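Local coordinates for protein thymidylate synthase 1 (Bacillus subtilis, PDB 1B02) that catalyses the reductive methylation of dUMP to dTMP with 5,10-methylenetetrahydrofolate, giving dihydrofolate and a de novo source of this DNA precursor, at residues V55-T60 with N192-N197; W65-K70 with M89-W94; P243-N248 with F262-Y267. All coordinates share one frame; numbering follows the deposited sequence.

Contact 1. Residues V55-T60 with N192-N197; sequences VPILTT and NVFQYN. With UFP (5-fluoro-2'-deoxyuridine-5'-monophosphate), chain B.
The Phe194 ring slides under the end of Ile57, whose CD1 sits over one ring face, 4.1 Å from the centroid of the Phe194 ring and 20° off its normal, a CH-pi contact. With CG anti to the backbone N (chi1 176°), Phe194 lies alongside Ile57, and its rim meets the loop: Val55 CG1 is 3.6 Å from Phe194 CE1, while Pro56 O lies in the ring plane at the edge. Pro56, with a compact ring and no N-H to satisfy, fits closely against the helix, its CB on Val193 CG1 and its CG and CD against the amide of Asn197. The oxygen of that amide accepts a bond from Arg201. Nearer the start of helix 188-207, Asn192 reads the pyrimidine edge: UFP N3 donates to Asn192 OD1 (2.7 Å), and Asn192 ND2 gives to UFP O4 (2.9 Å) and to Gln195 OE1; with Asn183 also donating to OD1, these bonds fix the amide's rotation. A leucine here would probably leave N3 and O4 of the base without their mates and free the Gln195 carbonyl. The buried contact thus wedges the loop between strand 40-50 and helix 65-77 against helix 188-207, which also rests on strands 162-169 and 210-224.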
loop_
_atom_site.group_PDB
_atom_site.type_symbol
_atom_site.label_atom_id
_atom_site.label_comp_id
_atom_site.label_asym_id
_atom_site.label_seq_id
_atom_site.Cartn_x
_atom_site.Cartn_y
_atom_site.Cartn_z
ATOM N N VAL A 55 -13.074 -3.376 -7.335
ATOM C CA VAL A 55 -12.272 -2.798 -6.269
ATOM C C VAL A 55 -11.343 -3.919 -5.812
ATOM O O VAL A 55 -11.799 -4.986 -5.399
ATOM C CB VAL A 55 -13.145 -2.334 -5.089
ATOM C CG1 VAL A 55 -12.263 -1.880 -3.936
ATOM C CG2 VAL A 55 -14.055 -1.201 -5.537
ATOM N N PRO A 56 -10.022 -3.698 -5.898
ATOM C CA PRO A 56 -9.055 -4.722 -5.486
ATOM C C PRO A 56 -8.996 -4.973 -3.979
ATOM O O PRO A 56 -8.287 -4.281 -3.249
ATOM C CB PRO A 56 -7.729 -4.207 -6.041
ATOM C CG PRO A 56 -7.901 -2.729 -6.092
ATOM C CD PRO A 56 -9.357 -2.474 -6.382
ATOM N N ILE A 57 -9.748 -5.968 -3.521
ATOM C CA ILE A 57 -9.767 -6.330 -2.110
ATOM C C ILE A 57 -10.033 -7.825 -1.992
ATOM O O ILE A 57 -10.805 -8.388 -2.768
ATOM C CB ILE A 57 -10.853 -5.544 -1.334
ATOM C CG1 ILE A 57 -10.773 -5.879 0.159
ATOM C CG2 ILE A 57 -12.231 -5.871 -1.884
ATOM C CD1 ILE A 57 -10.980 -4.687 1.067
ATOM N N LEU A 58 -9.377 -8.466 -1.029
ATOM C CA LEU A 58 -9.534 -9.900 -0.817
ATOM C C LEU A 58 -10.873 -10.234 -0.171
ATOM O O LEU A 58 -11.366 -9.492 0.678
ATOM C CB LEU A 58 -8.399 -10.426 0.067
ATOM C CG LEU A 58 -6.982 -10.446 -0.511
ATOM C CD1 LEU A 58 -6.088 -11.264 0.401
ATOM C CD2 LEU A 58 -6.987 -11.035 -1.914
ATOM N N THR A 59 -11.461 -11.356 -0.575
ATOM C CA THR A 59 -12.737 -11.785 -0.016
ATOM C C THR A 59 -12.612 -13.134 0.692
ATOM O O THR A 59 -13.561 -13.606 1.315
ATOM C CB THR A 59 -13.826 -11.888 -1.111
ATOM O OG1 THR A 59 -13.560 -13.012 -1.961
ATOM C CG2 THR A 59 -13.858 -10.622 -1.946
ATOM N N THR A 60 -11.434 -13.745 0.599
ATOM C CA THR A 60 -11.180 -15.037 1.231
ATOM C C THR A 60 -10.897 -14.868 2.721
ATOM O O THR A 60 -10.774 -15.843 3.459
ATOM C CB THR A 60 -9.976 -15.748 0.582
ATOM O OG1 THR A 60 -8.892 -14.821 0.439
ATOM C CG2 THR A 60 -10.358 -16.292 -0.783
ATOM N N ASN A 192 -1.594 -3.024 1.062
ATOM C CA ASN A 192 -0.973 -2.221 0.010
ATOM C C ASN A 192 -1.773 -2.118 -1.286
ATOM O O ASN A 192 -2.039 -1.019 -1.767
ATOM C CB ASN A 192 0.423 -2.768 -0.314
ATOM C CG ASN A 192 1.356 -2.744 0.882
ATOM O OD1 ASN A 192 2.183 -3.641 1.052
ATOM N ND2 ASN A 192 1.228 -1.719 1.718
ATOM N N VAL A 193 -2.138 -3.261 -1.853
ATOM C CA VAL A 193 -2.887 -3.293 -3.103
ATOM C C VAL A 193 -4.182 -2.486 -3.040
ATOM O O VAL A 193 -4.531 -1.780 -3.985
ATOM C CB VAL A 193 -3.224 -4.743 -3.502
ATOM C CG1 VAL A 193 -4.137 -4.762 -4.725
ATOM C CG2 VAL A 193 -1.945 -5.503 -3.784
ATOM N N PHE A 194 -4.889 -2.593 -1.922
ATOM C CA PHE A 194 -6.148 -1.881 -1.755
ATOM C C PHE A 194 -5.961 -0.389 -1.488
ATOM O O PHE A 194 -6.513 0.450 -2.199
ATOM C CB PHE A 194 -6.956 -2.516 -0.616
ATOM C CG PHE A 194 -8.236 -1.787 -0.298
ATOM C CD1 PHE A 194 -9.359 -1.939 -1.105
ATOM C CD2 PHE A 194 -8.309 -0.928 0.796
ATOM C CE1 PHE A 194 -10.534 -1.247 -0.831
ATOM C CE2 PHE A 194 -9.480 -0.230 1.079
ATOM C CZ PHE A 194 -10.593 -0.390 0.263
ATOM N N GLN A 195 -5.179 -0.060 -0.466
ATOM C CA GLN A 195 -4.959 1.333 -0.104
ATOM C C GLN A 195 -4.455 2.211 -1.243
ATOM O O GLN A 195 -4.755 3.405 -1.286
ATOM C CB GLN A 195 -3.991 1.428 1.078
ATOM C CG GLN A 195 -2.583 0.958 0.777
ATOM C CD GLN A 195 -1.683 1.000 1.996
ATOM O OE1 GLN A 195 -0.526 0.587 1.941
ATOM N NE2 GLN A 195 -2.212 1.500 3.105
ATOM N N TYR A 196 -3.691 1.635 -2.165
ATOM C CA TYR A 196 -3.171 2.425 -3.271
ATOM C C TYR A 196 -4.160 2.593 -4.410
ATOM O O TYR A 196 -4.090 3.561 -5.162
ATOM C CB TYR A 196 -1.844 1.844 -3.763
ATOM C CG TYR A 196 -0.693 2.482 -3.023
ATOM C CD1 TYR A 196 -0.217 3.739 -3.394
ATOM C CD2 TYR A 196 -0.161 1.888 -1.877
ATOM C CE1 TYR A 196 0.753 4.395 -2.641
ATOM C CE2 TYR A 196 0.812 2.538 -1.115
ATOM C CZ TYR A 196 1.259 3.792 -1.502
ATOM O OH TYR A 196 2.192 4.455 -0.739
ATOM N N ASN A 197 -5.092 1.657 -4.532
ATOM C CA ASN A 197 -6.106 1.762 -5.564
ATOM C C ASN A 197 -7.056 2.859 -5.095
ATOM O O ASN A 197 -7.680 3.552 -5.901
ATOM C CB ASN A 197 -6.867 0.448 -5.709
ATOM C CG ASN A 197 -8.000 0.543 -6.715
ATOM O OD1 ASN A 197 -9.174 0.543 -6.348
ATOM N ND2 ASN A 197 -7.650 0.626 -7.994
HETATM N N1 UFP B . 6.074 -4.679 4.080
HETATM C C2 UFP B . 5.014 -4.784 3.147
HETATM N N3 UFP B . 4.206 -3.648 2.819
HETATM C C4 UFP B . 4.256 -2.357 3.474
HETATM C C5 UFP B . 5.132 -2.173 4.858
HETATM C C6 UFP B . 6.447 -3.196 4.627
HETATM O O2 UFP B . 4.553 -5.865 2.764
HETATM O O4 UFP B . 3.776 -1.336 2.959
HETATM F F5 UFP B . 5.488 -0.930 5.140
HETATM C "C1'" UFP B . 6.864 -5.853 4.581
HETATM C "C2'" UFP B . 7.793 -6.545 3.602
HETATM C "C3'" UFP B . 8.748 -7.160 4.620
HETATM C "C4'" UFP B . 8.828 -6.222 5.785
HETATM O "O3'" UFP B . 8.232 -8.413 5.028
HETATM O "O4'" UFP B . 7.597 -5.512 5.783
HETATM C "C5'" UFP B . 9.943 -5.155 5.893
HETATM O "O5'" UFP B . 11.206 -5.874 6.063
HETATM P P UFP B . 12.385 -5.610 5.046
HETATM O O1P UFP B . 12.789 -4.203 5.213
HETATM O O2P UFP B . 11.978 -6.058 3.733
HETATM O O3P UFP B . 13.404 -6.702 5.583
#

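Contact 2. Residues W65-K70 with M89-W94; sequences WKTAIK and MGVHIW. With C2F (5-methyl-5,6,7,8-tetrahydrofolic acid), chain C.
Thr67 and Lys70, one turn apart on helix 65-77, face Val91 and Met89 in the loop that follows helix 83-88, a helix-to-loop contact on the wall of the folate pocket. The loop leaves its helix through a Schellman motif, and Gly90 suits the turn because its positive phi would jam a side chain against the preceding carbonyl. Apolar contacts come first. Thr67 CG2, anti to the backbone N, reaches Val91 CG1 at 3.6 Å, and Val91 CG2 also approaches Lys70 CB. The beta-branched pair gives a compact apolar patch, while Thr67 OG1 is turned to the folate glutamate tail, 3.6 Å from C2F OE2. Packing against the cofactor continues along the loop: Ile93 lies against the aminobenzoyl ring, with CB 3.7 Å from C2F C15, and the Trp94 ring carries C2F C9 over the centre of one face. Trp94 NE1 is held by Glu71 of the same helix 65-77. The polar contact is made by Lys70, whose aliphatic length slides past Met89 in the opposite direction, CD 3.8 Å from Met89 CB. At its tip, Lys70 NZ donates to Met89 O at 2.6 Å, nearly in line with the C=O bond (161° at the oxygen).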
loop_
_atom_site.group_PDB
_atom_site.type_symbol
_atom_site.label_atom_id
_atom_site.label_comp_id
_atom_site.label_asym_id
_atom_site.label_seq_id
_atom_site.Cartn_x
_atom_site.Cartn_y
_atom_site.Cartn_z
ATOM N N TRP A 65 -9.921 -2.963 5.865
ATOM C CA TRP A 65 -9.879 -1.891 4.877
ATOM C C TRP A 65 -9.911 -0.482 5.446
ATOM O O TRP A 65 -9.288 0.424 4.895
ATOM C CB TRP A 65 -11.016 -2.068 3.873
ATOM C CG TRP A 65 -12.374 -1.871 4.454
ATOM C CD1 TRP A 65 -13.167 -2.823 5.028
ATOM C CD2 TRP A 65 -13.121 -0.650 4.488
ATOM N NE1 TRP A 65 -14.364 -2.270 5.414
ATOM C CE2 TRP A 65 -14.364 -0.938 5.094
ATOM C CE3 TRP A 65 -12.862 0.660 4.060
ATOM C CZ2 TRP A 65 -15.347 0.038 5.286
ATOM C CZ3 TRP A 65 -13.841 1.631 4.251
ATOM C CH2 TRP A 65 -15.068 1.313 4.860
ATOM N N LYS A 66 -10.637 -0.290 6.541
ATOM C CA LYS A 66 -10.716 1.028 7.160
ATOM C C LYS A 66 -9.338 1.447 7.664
ATOM O O LYS A 66 -8.926 2.598 7.503
ATOM C CB LYS A 66 -11.712 1.007 8.321
ATOM C CG LYS A 66 -13.147 1.296 7.912
ATOM C CD LYS A 66 -13.702 2.488 8.672
ATOM C CE LYS A 66 -15.124 2.230 9.146
ATOM N NZ LYS A 66 -15.770 3.480 9.630
ATOM N N THR A 67 -8.630 0.501 8.273
ATOM C CA THR A 67 -7.293 0.748 8.804
ATOM C C THR A 67 -6.327 1.077 7.671
ATOM O O THR A 67 -5.471 1.953 7.804
ATOM C CB THR A 67 -6.767 -0.488 9.558
ATOM O OG1 THR A 67 -7.708 -0.864 10.569
ATOM C CG2 THR A 67 -5.427 -0.191 10.206
ATOM N N ALA A 68 -6.470 0.364 6.557
ATOM C CA ALA A 68 -5.623 0.578 5.392
ATOM C C ALA A 68 -5.751 2.015 4.900
ATOM O O ALA A 68 -4.747 2.690 4.662
ATOM C CB ALA A 68 -6.007 -0.394 4.282
ATOM N N ILE A 69 -6.987 2.486 4.755
ATOM C CA ILE A 69 -7.232 3.849 4.293
ATOM C C ILE A 69 -6.714 4.872 5.302
ATOM O O ILE A 69 -6.191 5.920 4.926
ATOM C CB ILE A 69 -8.733 4.100 4.054
ATOM C CG1 ILE A 69 -9.229 3.225 2.905
ATOM C CG2 ILE A 69 -8.967 5.562 3.731
ATOM C CD1 ILE A 69 -10.718 3.314 2.674
ATOM N N LYS A 70 -6.859 4.565 6.587
ATOM C CA LYS A 70 -6.391 5.469 7.630
ATOM C C LYS A 70 -4.878 5.648 7.530
ATOM O O LYS A 70 -4.364 6.758 7.677
ATOM C CB LYS A 70 -6.759 4.917 9.010
ATOM C CG LYS A 70 -8.257 4.878 9.284
ATOM C CD LYS A 70 -8.549 5.092 10.756
ATOM C CE LYS A 70 -9.899 4.509 11.139
ATOM N NZ LYS A 70 -10.027 4.333 12.611
ATOM N N MET A 89 -6.121 7.769 15.548
ATOM C CA MET A 89 -7.141 7.224 14.663
ATOM C C MET A 89 -7.513 5.803 15.058
ATOM O O MET A 89 -8.434 5.215 14.491
ATOM C CB MET A 89 -6.646 7.234 13.218
ATOM C CG MET A 89 -6.526 8.615 12.614
ATOM S SD MET A 89 -5.611 8.599 11.069
ATOM C CE MET A 89 -4.159 9.535 11.540
ATOM N N GLY A 90 -6.784 5.253 16.026
ATOM C CA GLY A 90 -7.060 3.905 16.491
ATOM C C GLY A 90 -6.290 2.820 15.766
ATOM O O GLY A 90 -6.739 1.677 15.700
ATOM N N VAL A 91 -5.129 3.174 15.223
ATOM C CA VAL A 91 -4.299 2.215 14.500
ATOM C C VAL A 91 -2.979 1.998 15.230
ATOM O O VAL A 91 -2.338 2.955 15.668
ATOM C CB VAL A 91 -4.004 2.703 13.066
ATOM C CG1 VAL A 91 -3.217 1.643 12.312
ATOM C CG2 VAL A 91 -5.310 3.016 12.343
ATOM N N HIS A 92 -2.575 0.738 15.357
ATOM C CA HIS A 92 -1.332 0.406 16.048
ATOM C C HIS A 92 -0.439 -0.528 15.240
ATOM O O HIS A 92 0.465 -1.160 15.789
ATOM C CB HIS A 92 -1.645 -0.235 17.403
ATOM C CG HIS A 92 -2.433 0.647 18.319
ATOM N ND1 HIS A 92 -1.843 1.419 19.296
ATOM C CD2 HIS A 92 -3.761 0.898 18.392
ATOM C CE1 HIS A 92 -2.774 2.108 19.932
ATOM N NE2 HIS A 92 -3.946 1.811 19.402
ATOM N N ILE A 93 -0.688 -0.609 13.938
ATOM C CA ILE A 93 0.098 -1.477 13.070
ATOM C C ILE A 93 1.549 -1.021 12.918
ATOM O O ILE A 93 2.391 -1.782 12.447
ATOM C CB ILE A 93 -0.537 -1.575 11.668
ATOM C CG1 ILE A 93 -0.603 -0.185 11.024
ATOM C CG2 ILE A 93 -1.929 -2.190 11.773
ATOM C CD1 ILE A 93 -1.038 -0.199 9.572
ATOM N N TRP A 94 1.838 0.213 13.328
ATOM C CA TRP A 94 3.187 0.770 13.225
ATOM C C TRP A 94 3.863 0.937 14.583
ATOM O O TRP A 94 5.025 1.334 14.662
ATOM C CB TRP A 94 3.141 2.133 12.520
ATOM C CG TRP A 94 3.240 2.038 11.028
ATOM C CD1 TRP A 94 2.208 2.051 10.134
ATOM C CD2 TRP A 94 4.437 1.874 10.257
ATOM N NE1 TRP A 94 2.686 1.901 8.854
ATOM C CE2 TRP A 94 4.051 1.789 8.900
ATOM C CE3 TRP A 94 5.798 1.785 10.581
ATOM C CZ2 TRP A 94 4.979 1.621 7.865
ATOM C CZ3 TRP A 94 6.723 1.618 9.550
ATOM C CH2 TRP A 94 6.306 1.538 8.208
HETATM N N1 C2F C . 6.468 -5.859 8.932
HETATM C C2 C2F C . 5.902 -7.071 8.441
HETATM N NA2 C2F C . 6.501 -8.315 8.672
HETATM N N3 C2F C . 4.855 -7.048 7.507
HETATM C C4 C2F C . 4.244 -5.793 7.087
HETATM O O4 C2F C . 3.388 -5.708 6.212
HETATM C C4A C2F C . 4.933 -4.520 7.579
HETATM N N5 C2F C . 4.399 -3.165 7.320
HETATM C C6 C2F C . 4.600 -2.127 8.245
HETATM C C7 C2F C . 6.029 -2.092 8.719
HETATM N N8 C2F C . 6.602 -3.432 8.984
HETATM C C8A C2F C . 6.067 -4.607 8.423
HETATM C C9 C2F C . 3.606 -2.106 9.446
HETATM N N10 C2F C . 2.233 -2.331 8.823
HETATM C C11 C2F C . 4.033 -2.702 5.963
HETATM C C12 C2F C . -0.468 -5.451 10.146
HETATM C C13 C2F C . 0.822 -5.298 10.751
HETATM C C14 C2F C . 1.737 -4.331 10.308
HETATM C C15 C2F C . 1.433 -3.517 9.145
HETATM C C16 C2F C . 0.190 -3.772 8.445
HETATM C C17 C2F C . -0.743 -4.666 8.952
HETATM C C C2F C . -1.558 -6.358 10.743
HETATM O O C2F C . -1.322 -6.880 11.869
HETATM N N C2F C . -2.705 -6.595 9.933
HETATM C CA C2F C . -3.796 -7.283 10.657
HETATM C CB C2F C . -4.841 -6.195 11.007
HETATM C CG C2F C . -5.844 -6.044 12.177
HETATM C CD C2F C . -5.969 -4.517 12.552
HETATM O OE1 C2F C . -5.029 -4.078 13.289
HETATM O OE2 C2F C . -7.069 -3.977 12.318
HETATM C CT C2F C . -4.289 -8.388 9.737
HETATM O O1 C2F C . -4.479 -7.994 8.559
HETATM O O2 C2F C . -4.473 -9.505 10.249
#

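Contact 3. Residues P243-N248 with F262-Y267; sequences PELWIN and FKLINY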
loop_
_atom_site.group_PDB
_atom_site.type_symbol
_atom_site.label_atom_id
_atom_site.label_comp_id
_atom_site.label_asym_id
_atom_site.label_seq_id
_atom_site.Cartn_x
_atom_site.Cartn_y
_atom_site.Cartn_z
ATOM N N PRO A 243 -16.742 -5.898 -3.673
ATOM C CA PRO A 243 -17.673 -4.879 -3.187
ATOM C C PRO A 243 -17.531 -3.588 -3.979
ATOM O O PRO A 243 -16.625 -3.451 -4.801
ATOM C CB PRO A 243 -17.266 -4.698 -1.730
ATOM C CG PRO A 243 -15.801 -4.990 -1.723
ATOM C CD PRO A 243 -15.549 -6.009 -2.814
ATOM N N GLU A 244 -18.431 -2.645 -3.735
ATOM C CA GLU A 244 -18.385 -1.360 -4.416
ATOM C C GLU A 244 -17.827 -0.342 -3.437
ATOM O O GLU A 244 -18.130 -0.387 -2.249
ATOM C CB GLU A 244 -19.786 -0.941 -4.862
ATOM C CG GLU A 244 -20.328 -1.751 -6.029
ATOM C CD GLU A 244 -21.252 -0.942 -6.920
ATOM O OE1 GLU A 244 -21.441 0.264 -6.643
ATOM O OE2 GLU A 244 -21.787 -1.513 -7.897
ATOM N N LEU A 245 -17.000 0.570 -3.934
ATOM C CA LEU A 245 -16.402 1.588 -3.083
ATOM C C LEU A 245 -17.075 2.932 -3.307
ATOM O O LEU A 245 -17.019 3.487 -4.404
ATOM C CB LEU A 245 -14.903 1.706 -3.378
ATOM C CG LEU A 245 -13.935 2.241 -2.313
ATOM C CD1 LEU A 245 -13.094 3.345 -2.932
ATOM C CD2 LEU A 245 -14.681 2.760 -1.092
ATOM N N TRP A 246 -17.719 3.452 -2.269
ATOM C CA TRP A 246 -18.377 4.743 -2.370
ATOM C C TRP A 246 -17.450 5.815 -1.822
ATOM O O TRP A 246 -16.974 5.719 -0.691
ATOM C CB TRP A 246 -19.693 4.751 -1.580
ATOM C CG TRP A 246 -20.345 6.115 -1.511
ATOM C CD1 TRP A 246 -21.241 6.644 -2.400
ATOM C CD2 TRP A 246 -20.120 7.131 -0.519
ATOM N NE1 TRP A 246 -21.584 7.924 -2.026
ATOM C CE2 TRP A 246 -20.910 8.249 -0.878
ATOM C CE3 TRP A 246 -19.325 7.206 0.635
ATOM C CZ2 TRP A 246 -20.929 9.429 -0.122
ATOM C CZ3 TRP A 246 -19.344 8.384 1.388
ATOM C CH2 TRP A 246 -20.143 9.477 1.003
ATOM N N ILE A 247 -17.182 6.829 -2.637
ATOM C CA ILE A 247 -16.335 7.935 -2.217
ATOM C C ILE A 247 -17.171 9.199 -2.328
ATOM O O ILE A 247 -17.768 9.467 -3.372
ATOM C CB ILE A 247 -15.084 8.078 -3.109
ATOM C CG1 ILE A 247 -14.342 6.742 -3.188
ATOM C CG2 ILE A 247 -14.158 9.139 -2.533
ATOM C CD1 ILE A 247 -13.278 6.701 -4.261
ATOM N N ASN A 248 -17.224 9.966 -1.245
ATOM C CA ASN A 248 -18.000 11.196 -1.215
ATOM C C ASN A 248 -17.758 12.051 -2.458
ATOM O O ASN A 248 -16.676 12.611 -2.637
ATOM C CB ASN A 248 -17.658 11.997 0.037
ATOM C CG ASN A 248 -18.603 13.153 0.256
ATOM O OD1 ASN A 248 -19.579 13.312 -0.478
ATOM N ND2 ASN A 248 -18.320 13.971 1.265
ATOM N N PHE A 262 -15.399 7.307 2.843
ATOM C CA PHE A 262 -15.246 6.023 2.169
ATOM C C PHE A 262 -16.164 4.978 2.778
ATOM O O PHE A 262 -16.220 4.817 3.998
ATOM C CB PHE A 262 -13.793 5.544 2.259
ATOM C CG PHE A 262 -12.799 6.538 1.737
ATOM C CD1 PHE A 262 -12.495 6.586 0.382
ATOM C CD2 PHE A 262 -12.191 7.448 2.595
ATOM C CE1 PHE A 262 -11.605 7.531 -0.112
ATOM C CE2 PHE A 262 -11.299 8.398 2.111
ATOM C CZ PHE A 262 -11.005 8.440 0.755
ATOM N N LYS A 263 -16.881 4.266 1.915
ATOM C CA LYS A 263 -17.803 3.232 2.353
ATOM C C LYS A 263 -17.750 2.044 1.406
ATOM O O LYS A 263 -17.958 2.194 0.202
ATOM C CB LYS A 263 -19.233 3.780 2.395
ATOM C CG LYS A 263 -19.651 4.343 3.746
ATOM C CD LYS A 263 -20.685 5.453 3.589
ATOM C CE LYS A 263 -20.893 6.214 4.896
ATOM N NZ LYS A 263 -19.619 6.445 5.644
ATOM N N LEU A 264 -17.459 0.866 1.950
ATOM C CA LEU A 264 -17.415 -0.346 1.141
ATOM C C LEU A 264 -18.824 -0.917 1.163
ATOM O O LEU A 264 -19.387 -1.157 2.229
ATOM C CB LEU A 264 -16.426 -1.364 1.724
ATOM C CG LEU A 264 -15.036 -1.469 1.081
ATOM C CD1 LEU A 264 -14.468 -2.848 1.360
ATOM C CD2 LEU A 264 -15.108 -1.224 -0.421
ATOM N N ILE A 265 -19.394 -1.124 -0.015
ATOM C CA ILE A 265 -20.748 -1.642 -0.120
ATOM C C ILE A 265 -20.778 -3.113 -0.514
ATOM O O ILE A 265 -20.138 -3.520 -1.479
ATOM C CB ILE A 265 -21.568 -0.821 -1.155
ATOM C CG1 ILE A 265 -22.041 0.489 -0.523
ATOM C CG2 ILE A 265 -22.771 -1.621 -1.639
ATOM C CD1 ILE A 265 -20.935 1.488 -0.282
ATOM N N ASN A 266 -21.529 -3.901 0.246
ATOM C CA ASN A 266 -21.679 -5.326 -0.023
ATOM C C ASN A 266 -20.375 -6.109 0.027
ATOM O O ASN A 266 -20.153 -7.016 -0.779
ATOM C CB ASN A 266 -22.339 -5.529 -1.388
ATOM C CG ASN A 266 -23.423 -6.583 -1.355
ATOM O OD1 ASN A 266 -23.379 -7.560 -2.102
ATOM N ND2 ASN A 266 -24.408 -6.391 -0.483
ATOM N N TYR A 267 -19.517 -5.766 0.979
ATOM C CA TYR A 267 -18.247 -6.457 1.119
ATOM C C TYR A 267 -18.437 -7.776 1.861
ATOM O O TYR A 267 -18.463 -7.810 3.090
ATOM C CB TYR A 267 -17.237 -5.577 1.866
ATOM C CG TYR A 267 -15.905 -6.250 2.130
ATOM C CD1 TYR A 267 -15.383 -7.190 1.238
ATOM C CD2 TYR A 267 -15.170 -5.955 3.278
ATOM C CE1 TYR A 267 -14.165 -7.822 1.488
ATOM C CE2 TYR A 267 -13.952 -6.580 3.537
ATOM C CZ TYR A 267 -13.455 -7.512 2.639
ATOM O OH TYR A 267 -12.255 -8.141 2.897
#
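Trp246 and Lys263 run alongside each other, both directed off the same face of a two-stranded antiparallel sheet. From Trp246, CB rests against Ile265 CD1 at 3.7 Å and also meets Lys263 O; CG, anti to the backbone N (chi1 173°), carries the indole along the sheet, one face under Asn248 N; CE3 then meets Lys263 CD at 3.7 Å, and CZ3 touches the same methylene. The long lysine suits this exposed place, since its methylenes run against the benzene part of the indole while NZ reaches on to bond Asp260 O. Beneath them, strands 244-247 and 262-265 run at 157° to each other. Two hydrogen-bonded pairs hold them. Glu244 and Ile265 exchange bonds in both directions, the tighter from Ile265 N to Glu244 O, 2.7 Å and nearly straight at 172°; Trp246 and Lys263 do the same, with Trp246 N giving to Lys263 O at 2.8 Å. The alternate, non-hydrogen-bonded pairs turn their side chains to the opposite face. There Leu245 CD2 meets Leu264 CD2 at 4.1 Å, and Ile247 CG2 meets Phe262 CE1 at 3.9 Å. Branched and aromatic residues fit here because this face is laid against the protein: Phe262 touches Val198 and Met202 of helix 188-207, and Leu264 touches Trp65. Beyond the strand end, Pro243 packs on Tyr267, CB to CB at 3.7 Å, and Tyr267 OH bonds Leu58 O. The chemistry is thus two-sided: backbone bonds join the strands, apolar side chains fasten their inner face to the protein, and amphipathic Lys263 and Trp246 suit the outer face to the surface.

How the contacts relate
The three contacts meet around helices 65-77 and 188-207. Contact 2 falls within the span of chain between the two halves of contact 1, and contact 3 follows both. The centres of contacts 1 and 2 are about 14 Å apart, those of 1 and 3 about 12 Å, and those of 2 and 3 about 17 Å. Trp65 is a shared piece, its CB touching Phe194 and Ile57 and its ring end reaching the backbone of strand 262-265. The three lie in a triangle and each touches the other two, with contact 3 at the surface, contact 1 buried and contact 2 on the folate pocket, while Asn192 and Trp94 bring contacts 1 and 2 to the bound ligands.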